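PDB 1Y2M: Phenylalanine/tyrosine ammonia-lyase from Rhodosporidium toruloides, which catalyses the non-oxidative deamination of L-phenylalanine and L-tyrosine to trans-cinnamic and p-coumaric acid, the committing step of phenylpropanoid pathways. Local coordinates for residues H228-V233 / I243-E248; H197-I202 / F253-V258. All blocks are in the same frame, centred on the assembly; numbering follows the deposited sequence.

Contact 1: residues H228-V233 / I243-E248; sequences HPDSKV and ILYARE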
ATOM      1  N   HIS B 228      31.734  24.467  10.496  1.00  7.42           N
ATOM      2  CA  HIS B 228      31.573  24.738   9.051  1.00  6.14           C
ATOM      3  C   HIS B 228      30.965  26.132   8.899  1.00  8.47           C
ATOM      4  O   HIS B 228      30.059  26.488   9.625  1.00  9.62           O
ATOM      5  CB  HIS B 228      30.636  23.725   8.412  1.00  8.99           C
ATOM      6  CG  HIS B 228      30.626  23.762   6.916  1.00 11.10           C
ATOM      7  ND1 HIS B 228      30.015  24.767   6.195  1.00  9.12           N
ATOM      8  CD2 HIS B 228      31.086  22.869   6.007  1.00  6.54           C
ATOM      9  CE1 HIS B 228      30.132  24.506   4.904  1.00 11.82           C
ATOM     10  NE2 HIS B 228      30.778  23.367   4.759  1.00  7.93           N
ATOM     11  N   PRO B 229      31.476  26.941   7.963  1.00  8.51           N
ATOM     12  CA  PRO B 229      30.941  28.308   7.807  1.00  9.29           C
ATOM     13  C   PRO B 229      29.466  28.478   7.467  1.00 11.58           C
ATOM     14  O   PRO B 229      28.905  29.570   7.660  1.00 10.11           O
ATOM     15  CB  PRO B 229      31.749  28.881   6.646  1.00  9.16           C
ATOM     16  CG  PRO B 229      32.907  27.989   6.460  1.00 12.49           C
ATOM     17  CD  PRO B 229      32.584  26.653   7.041  1.00  8.97           C
ATOM     18  N   ASP B 230      28.850  27.430   6.942  1.00  9.43           N
ATOM     19  CA  ASP B 230      27.436  27.450   6.522  1.00 10.23           C
ATOM     20  C   ASP B 230      26.593  26.553   7.394  1.00 11.22           C
ATOM     21  O   ASP B 230      25.477  26.220   7.033  1.00 12.41           O
ATOM     22  CB  ASP B 230      27.325  27.001   5.043  1.00 11.36           C
ATOM     23  CG  ASP B 230      25.997  27.333   4.425  1.00 16.76           C
ATOM     24  OD1 ASP B 230      25.331  28.284   4.881  1.00 12.41           O
ATOM     25  OD2 ASP B 230      25.596  26.634   3.473  1.00 10.60           O
ATOM     26  N   SER B 231      27.102  26.162   8.551  1.00 10.64           N
ATOM     27  CA  SER B 231      26.338  25.362   9.501  1.00 11.85           C
ATOM     28  C   SER B 231      25.533  26.243  10.471  1.00  7.86           C
ATOM     29  O   SER B 231      26.065  27.200  11.039  1.00  9.24           O
ATOM     30  CB  SER B 231      27.287  24.417  10.256  1.00 10.81           C
ATOM     31  OG  SER B 231      26.689  23.955  11.440  1.00 14.38           O
ATOM     32  N   LYS B 232      24.243  25.918  10.624  1.00 10.79           N
ATOM     33  CA  LYS B 232      23.329  26.656  11.516  1.00 10.56           C
ATOM     34  C   LYS B 232      22.920  25.789  12.696  1.00  9.93           C
ATOM     35  O   LYS B 232      22.750  24.578  12.565  1.00  7.34           O
ATOM     36  CB  LYS B 232      22.087  27.156  10.755  1.00 12.90           C
ATOM     37  CG  LYS B 232      22.293  27.439   9.249  1.00 32.09           C
ATOM     38  CD  LYS B 232      22.771  28.803   8.902  1.00 35.51           C
ATOM     39  CE  LYS B 232      22.722  28.979   7.350  1.00 36.92           C
ATOM     40  NZ  LYS B 232      22.789  30.442   6.894  1.00 44.48           N
ATOM     41  N   VAL B 233      22.723  26.424  13.854  1.00  7.03           N
ATOM     42  CA  VAL B 233      22.309  25.719  15.058  1.00  8.65           C
ATOM     43  C   VAL B 233      21.256  26.518  15.779  1.00  8.46           C
ATOM     44  O   VAL B 233      21.162  27.722  15.610  1.00 10.52           O
ATOM     45  CB  VAL B 233      23.528  25.451  16.003  1.00  9.80           C
ATOM     46  CG1 VAL B 233      24.590  24.637  15.268  1.00 10.07           C
ATOM     47  CG2 VAL B 233      24.084  26.793  16.522  1.00  7.53           C
ATOM     48  N   ILE B 243      18.456  31.067  15.747  1.00 11.83           N
ATOM     49  CA  ILE B 243      19.247  30.238  14.843  1.00 11.47           C
ATOM     50  C   ILE B 243      20.452  31.032  14.424  1.00 11.05           C
ATOM     51  O   ILE B 243      20.333  32.089  13.837  1.00 13.30           O
ATOM     52  CB  ILE B 243      18.452  29.747  13.607  1.00 13.16           C
ATOM     53  CG1 ILE B 243      17.314  28.806  14.053  1.00 14.26           C
ATOM     54  CG2 ILE B 243      19.364  28.929  12.647  1.00 11.47           C
ATOM     55  CD1 ILE B 243      16.264  28.516  12.972  1.00 18.90           C
ATOM     56  N   LEU B 244      21.633  30.528  14.765  1.00  8.70           N
ATOM     57  CA  LEU B 244      22.887  31.184  14.544  1.00 11.34           C
ATOM     58  C   LEU B 244      23.862  30.282  13.769  1.00  6.76           C
ATOM     59  O   LEU B 244      23.700  29.058  13.697  1.00  8.18           O
ATOM     60  CB  LEU B 244      23.523  31.478  15.909  1.00  9.77           C
ATOM     61  CG  LEU B 244      22.737  32.236  16.955  1.00  9.95           C
ATOM     62  CD1 LEU B 244      23.495  32.288  18.252  1.00 12.96           C
ATOM     63  CD2 LEU B 244      22.425  33.642  16.458  1.00 16.91           C
ATOM     64  N   TYR B 245      24.869  30.880  13.175  1.00  9.50           N
ATOM     65  CA  TYR B 245      25.949  30.075  12.654  1.00 10.74           C
ATOM     66  C   TYR B 245      26.595  29.318  13.800  1.00 12.37           C
ATOM     67  O   TYR B 245      26.666  29.811  14.947  1.00  7.75           O
ATOM     68  CB  TYR B 245      26.958  30.911  11.889  1.00  9.33           C
ATOM     69  CG  TYR B 245      26.396  31.323  10.570  1.00 10.33           C
ATOM     70  CD1 TYR B 245      26.394  30.438   9.484  1.00 18.42           C
ATOM     71  CD2 TYR B 245      25.829  32.591  10.405  1.00 23.17           C
ATOM     72  CE1 TYR B 245      25.798  30.822   8.246  1.00 24.04           C
ATOM     73  CE2 TYR B 245      25.259  32.979   9.198  1.00 22.25           C
ATOM     74  CZ  TYR B 245      25.262  32.111   8.123  1.00 21.37           C
ATOM     75  OH  TYR B 245      24.709  32.513   6.906  1.00 22.95           O
ATOM     76  N   ALA B 246      27.071  28.110  13.496  1.00  7.51           N
ATOM     77  CA  ALA B 246      27.643  27.242  14.535  1.00  9.15           C
ATOM     78  C   ALA B 246      28.753  27.945  15.298  1.00  7.44           C
ATOM     79  O   ALA B 246      28.788  27.859  16.523  1.00  8.95           O
ATOM     80  CB  ALA B 246      28.155  25.964  13.974  1.00 10.58           C
ATOM     81  N   ARG B 247      29.661  28.627  14.595  1.00  8.20           N
ATOM     82  CA  ARG B 247      30.750  29.347  15.316  1.00  8.88           C
ATOM     83  C   ARG B 247      30.271  30.450  16.243  1.00 10.82           C
ATOM     84  O   ARG B 247      30.785  30.606  17.330  1.00  9.84           O
ATOM     85  CB  ARG B 247      31.790  29.874  14.333  1.00  8.55           C
ATOM     86  CG  ARG B 247      32.626  28.749  13.772  1.00 14.92           C
ATOM     87  CD  ARG B 247      33.680  29.265  12.876  1.00 14.76           C
ATOM     88  NE  ARG B 247      34.508  28.157  12.434  1.00 12.43           N
ATOM     89  CZ  ARG B 247      35.686  27.820  12.937  1.00 16.01           C
ATOM     90  NH1 ARG B 247      36.300  28.551  13.868  1.00 11.15           N
ATOM     91  NH2 ARG B 247      36.307  26.767  12.447  1.00 15.01           N
ATOM     92  N   GLU B 248      29.247  31.195  15.841  1.00 10.72           N
ATOM     93  CA  GLU B 248      28.637  32.193  16.725  1.00 11.19           C
ATOM     94  C   GLU B 248      28.086  31.535  17.988  1.00  7.83           C
ATOM     95  O   GLU B 248      28.327  32.030  19.112  1.00 11.43           O
ATOM     96  CB  GLU B 248      27.517  32.938  16.018  1.00 12.88           C
ATOM     97  CG  GLU B 248      27.981  33.708  14.836  1.00 18.16           C
ATOM     98  CD  GLU B 248      26.835  34.281  13.994  1.00 18.06           C
ATOM     99  OE1 GLU B 248      25.676  33.765  13.968  1.00 18.88           O
ATOM    100  OE2 GLU B 248      27.137  35.253  13.271  1.00 24.94           O
TER
HETATM  101  O   HOH W   1      29.874  28.456  11.675  1.00 10.88           O

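Contact 2: residues H197-I202 / F253-V258; sequences HGITPI and FNLEPV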
ATOM      1  N   HIS B 197      24.742  22.401  26.673  1.00  9.69           N
ATOM      2  CA  HIS B 197      24.500  23.841  26.480  1.00  8.80           C
ATOM      3  C   HIS B 197      23.280  24.111  25.576  1.00 10.14           C
ATOM      4  O   HIS B 197      22.998  25.261  25.267  1.00 14.01           O
ATOM      5  CB  HIS B 197      25.739  24.512  25.892  1.00 10.04           C
ATOM      6  CG  HIS B 197      26.906  24.545  26.830  1.00 13.70           C
ATOM      7  ND1 HIS B 197      26.882  25.259  28.005  1.00 18.57           N
ATOM      8  CD2 HIS B 197      28.102  23.914  26.799  1.00 17.72           C
ATOM      9  CE1 HIS B 197      28.032  25.091  28.640  1.00 17.72           C
ATOM     10  NE2 HIS B 197      28.789  24.275  27.933  1.00 17.74           N
ATOM     11  N   GLY B 198      22.529  23.079  25.191  1.00  9.26           N
ATOM     12  CA  GLY B 198      21.324  23.262  24.426  1.00  9.91           C
ATOM     13  C   GLY B 198      21.552  23.854  23.052  1.00  9.51           C
ATOM     14  O   GLY B 198      20.716  24.659  22.549  1.00 10.30           O
ATOM     15  N   ILE B 199      22.650  23.448  22.426  1.00  9.41           N
ATOM     16  CA  ILE B 199      22.949  23.830  21.019  1.00  8.43           C
ATOM     17  C   ILE B 199      22.527  22.649  20.155  1.00  9.81           C
ATOM     18  O   ILE B 199      23.043  21.558  20.339  1.00  9.46           O
ATOM     19  CB  ILE B 199      24.433  24.092  20.826  1.00 10.33           C
ATOM     20  CG1 ILE B 199      24.906  25.226  21.737  1.00  9.57           C
ATOM     21  CG2 ILE B 199      24.672  24.425  19.351  1.00 10.19           C
ATOM     22  CD1 ILE B 199      26.393  25.361  21.770  1.00 11.48           C
ATOM     23  N   THR B 200      21.564  22.840  19.260  1.00  8.27           N
ATOM     24  CA  THR B 200      21.001  21.744  18.479  1.00  7.45           C
ATOM     25  C   THR B 200      21.097  22.111  17.000  1.00  7.08           C
ATOM     26  O   THR B 200      20.533  23.122  16.550  1.00  9.15           O
ATOM     27  CB  THR B 200      19.519  21.447  18.813  1.00  9.23           C
ATOM     28  OG1 THR B 200      19.312  21.306  20.219  1.00  9.83           O
ATOM     29  CG2 THR B 200      19.095  20.151  18.158  1.00 10.00           C
ATOM     30  N   PRO B 201      21.919  21.337  16.265  1.00  9.18           N
ATOM     31  CA  PRO B 201      22.068  21.584  14.855  1.00  7.04           C
ATOM     32  C   PRO B 201      20.753  21.587  14.102  1.00  7.54           C
ATOM     33  O   PRO B 201      19.876  20.786  14.383  1.00  8.84           O
ATOM     34  CB  PRO B 201      22.968  20.450  14.399  1.00  7.71           C
ATOM     35  CG  PRO B 201      23.820  20.134  15.582  1.00  7.97           C
ATOM     36  CD  PRO B 201      22.849  20.292  16.744  1.00 10.92           C
ATOM     37  N   ILE B 202      20.665  22.470  13.128  1.00  8.10           N
ATOM     38  CA  ILE B 202      19.532  22.518  12.235  1.00  9.19           C
ATOM     39  C   ILE B 202      19.867  21.555  11.092  1.00  9.84           C
ATOM     40  O   ILE B 202      20.881  21.732  10.388  1.00 11.01           O
ATOM     41  CB  ILE B 202      19.308  23.956  11.705  1.00 10.25           C
ATOM     42  CG1 ILE B 202      18.906  24.868  12.834  1.00 10.67           C
ATOM     43  CG2 ILE B 202      18.284  23.981  10.582  1.00 11.03           C
ATOM     44  CD1 ILE B 202      17.649  24.494  13.552  1.00 14.45           C
ATOM     45  N   PHE B 253      29.178  30.181  24.174  1.00 22.76           N
ATOM     46  CA  PHE B 253      29.397  29.209  25.240  1.00 22.42           C
ATOM     47  C   PHE B 253      30.860  28.899  25.479  1.00 23.25           C
ATOM     48  O   PHE B 253      31.158  28.015  26.254  1.00 28.20           O
ATOM     49  CB  PHE B 253      28.532  27.959  24.945  1.00 24.90           C
ATOM     50  CG  PHE B 253      27.061  28.258  24.976  1.00 22.08           C
ATOM     51  CD1 PHE B 253      26.384  28.242  26.168  1.00 29.79           C
ATOM     52  CD2 PHE B 253      26.404  28.685  23.854  1.00 26.79           C
ATOM     53  CE1 PHE B 253      25.081  28.574  26.232  1.00 24.92           C
ATOM     54  CE2 PHE B 253      25.075  29.020  23.902  1.00 35.72           C
ATOM     55  CZ  PHE B 253      24.405  28.963  25.097  1.00 32.32           C
ATOM     56  N   ASN B 254      31.774  29.680  24.883  1.00 21.06           N
ATOM     57  CA  ASN B 254      33.226  29.420  24.864  1.00 21.63           C
ATOM     58  C   ASN B 254      33.637  27.979  24.500  1.00 19.86           C
ATOM     59  O   ASN B 254      34.599  27.424  25.042  1.00 19.85           O
ATOM     60  CB  ASN B 254      33.969  29.901  26.144  1.00 25.03           C
ATOM     61  CG  ASN B 254      35.503  30.169  25.885  1.00 27.83           C
ATOM     62  OD1 ASN B 254      35.917  30.522  24.764  1.00 40.89           O
ATOM     63  ND2 ASN B 254      36.334  29.985  26.923  1.00 38.68           N
ATOM     64  N   LEU B 255      32.939  27.412  23.523  1.00 13.32           N
ATOM     65  CA  LEU B 255      33.244  26.084  23.028  1.00 13.11           C
ATOM     66  C   LEU B 255      34.152  26.214  21.814  1.00 13.37           C
ATOM     67  O   LEU B 255      33.970  27.117  20.995  1.00 16.99           O
ATOM     68  CB  LEU B 255      31.948  25.374  22.623  1.00  8.78           C
ATOM     69  CG  LEU B 255      30.883  25.225  23.700  1.00  9.21           C
ATOM     70  CD1 LEU B 255      29.641  24.543  23.135  1.00 11.19           C
ATOM     71  CD2 LEU B 255      31.447  24.440  24.882  1.00 13.74           C
ATOM     72  N   GLU B 256      35.111  25.311  21.694  1.00 11.22           N
ATOM     73  CA  GLU B 256      36.036  25.314  20.580  1.00 14.27           C
ATOM     74  C   GLU B 256      35.604  24.349  19.485  1.00 12.22           C
ATOM     75  O   GLU B 256      35.375  23.190  19.762  1.00 11.75           O
ATOM     76  CB  GLU B 256      37.413  24.880  21.049  1.00 15.23           C
ATOM     77  CG  GLU B 256      38.418  24.791  19.927  1.00 21.48           C
ATOM     78  CD  GLU B 256      39.844  24.754  20.410  1.00 20.24           C
ATOM     79  OE1 GLU B 256      40.088  25.231  21.535  1.00 21.18           O
ATOM     80  OE2 GLU B 256      40.707  24.255  19.659  1.00 33.98           O
ATOM     81  N   PRO B 257      35.535  24.827  18.222  1.00 13.93           N
ATOM     82  CA  PRO B 257      35.314  23.935  17.063  1.00 13.66           C
ATOM     83  C   PRO B 257      36.372  22.860  17.017  1.00 12.76           C
ATOM     84  O   PRO B 257      37.541  23.144  17.304  1.00 13.22           O
ATOM     85  CB  PRO B 257      35.491  24.858  15.860  1.00 16.99           C
ATOM     86  CG  PRO B 257      35.163  26.217  16.390  1.00 17.11           C
ATOM     87  CD  PRO B 257      35.606  26.239  17.828  1.00 14.81           C
ATOM     88  N   VAL B 258      35.966  21.646  16.696  1.00 10.99           N
ATOM     89  CA  VAL B 258      36.917  20.563  16.465  1.00  9.96           C
ATOM     90  C   VAL B 258      37.362  20.563  15.020  1.00 12.80           C
ATOM     91  O   VAL B 258      36.623  21.021  14.141  1.00 11.72           O
ATOM     92  CB  VAL B 258      36.331  19.166  16.803  1.00 14.09           C
ATOM     93  CG1 VAL B 258      36.100  19.053  18.304  1.00 15.24           C
ATOM     94  CG2 VAL B 258      35.096  18.896  16.060  1.00 14.52           C
TER

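Contact 1: residues H228-V233 / I243-E248
L244 O takes the backbone N-H of V233 at 2.8 Å and also receives the CA-H of K232, so two neighbouring residues grip one carbonyl. This is the open end of the antiparallel β-hairpin formed by strands 232-237 and 240-245. L244 N returns a bond to V233 O, completing the hydrogen-bonded pair V233-L244; K232 and Y245 form the adjoining non-hydrogen-bonded pair, their side chains diverging at the root. Beyond it the second strand turns into helix 246-252, with Y245 as N-cap residue. S231 O spans this junction: it accepts A246 N at 2.8 Å, the donor tilted 34° from the carbonyl plane, and the CA-H of Y245. The N-cap amide, Y245 N, is held by E248 OE1, which it meets from above the carboxylate plane. K232 bends at chi2 (-87°) and then runs side by side with Y245, CD and CE each 3.7 Å from Y245 CE1, until K232 NZ makes a weak hydrogen bond to Y245 OH. A long salt bridge links K232 NZ to D230 OD1, while D230 OD2 accepts bonds from S693 and T690 of the second subunit, tying the turn to that neighbouring subunit. That turn, type I from H228 to S231, is braced by H228 ND1, which accepts D230 N in the plane of its ring. On the face of the sheet that carries V233 and L244, V233 CG1 packs on A246 CB at 4.0 Å. One water joins the turn to the helix start, donating to H228 O and accepting from R247 N at 2.9 Å.

Contact 2: residues H197-I202 / F253-V258
H197 and F253 lie alongside each other with their side chains running opposite ways, their ring planes inclined at 41° and their centroids 5.2 Å apart. The contact joins the C-terminal ends of two helices: G198 closes helix 185-197 with a Schellman motif, and N254, also with positive phi, does the same for helix 246-252. H197 CB lies over the face of the F253 ring in a CH-pi contact, 4.2 Å from its centroid, while F253 CB in turn sits over one face of the imidazole, nearer its edge than its middle. The closest approach of the rings is H197 ND1 to F253 CD1, at 3.5 Å. I199 meets L255 tip to tip, CD1 to CD1 at 3.6 Å, its chain extended at chi2 (170°); the same I199 CD1 touches F253 CD2 at 3.9 Å. An alanine in place of F253 would probably leave H197 CB and I199 CD1 without their aromatic partner and the imidazole less restrained from turning. On the flanks, L255 packs on F194 of helix 185-197, and I199 on V235 of strand 232-237. No hydrogen bond crosses between the two segments. L255 CD2 completes the cluster, touching the imidazole at H197 CD2 (3.9 Å).

How the contacts relate
Both segments of contact 1 fall in sequence between the two segments of contact 2, and the contact centres lie about 9 Å apart. They share the three-stranded antiparallel sheet, in which strand 232-237 runs between 200-201 and 240-245. A probable hydrogen bond of 3.0 Å from I202 N to K232 O joins the two contacts, and V233 CB packs on I199 CG2 at 3.7 Å. Helix 246-252 links them again: contact 1 holds its start, contact 2 its end, and R247 NH1 touches P257 CG at 3.6 Å. Both lie away from the residues that bind, or probably bind, cinnamate and from the probable catalytic tyrosine, their centres about 36 and 34 Å from the chain's centre.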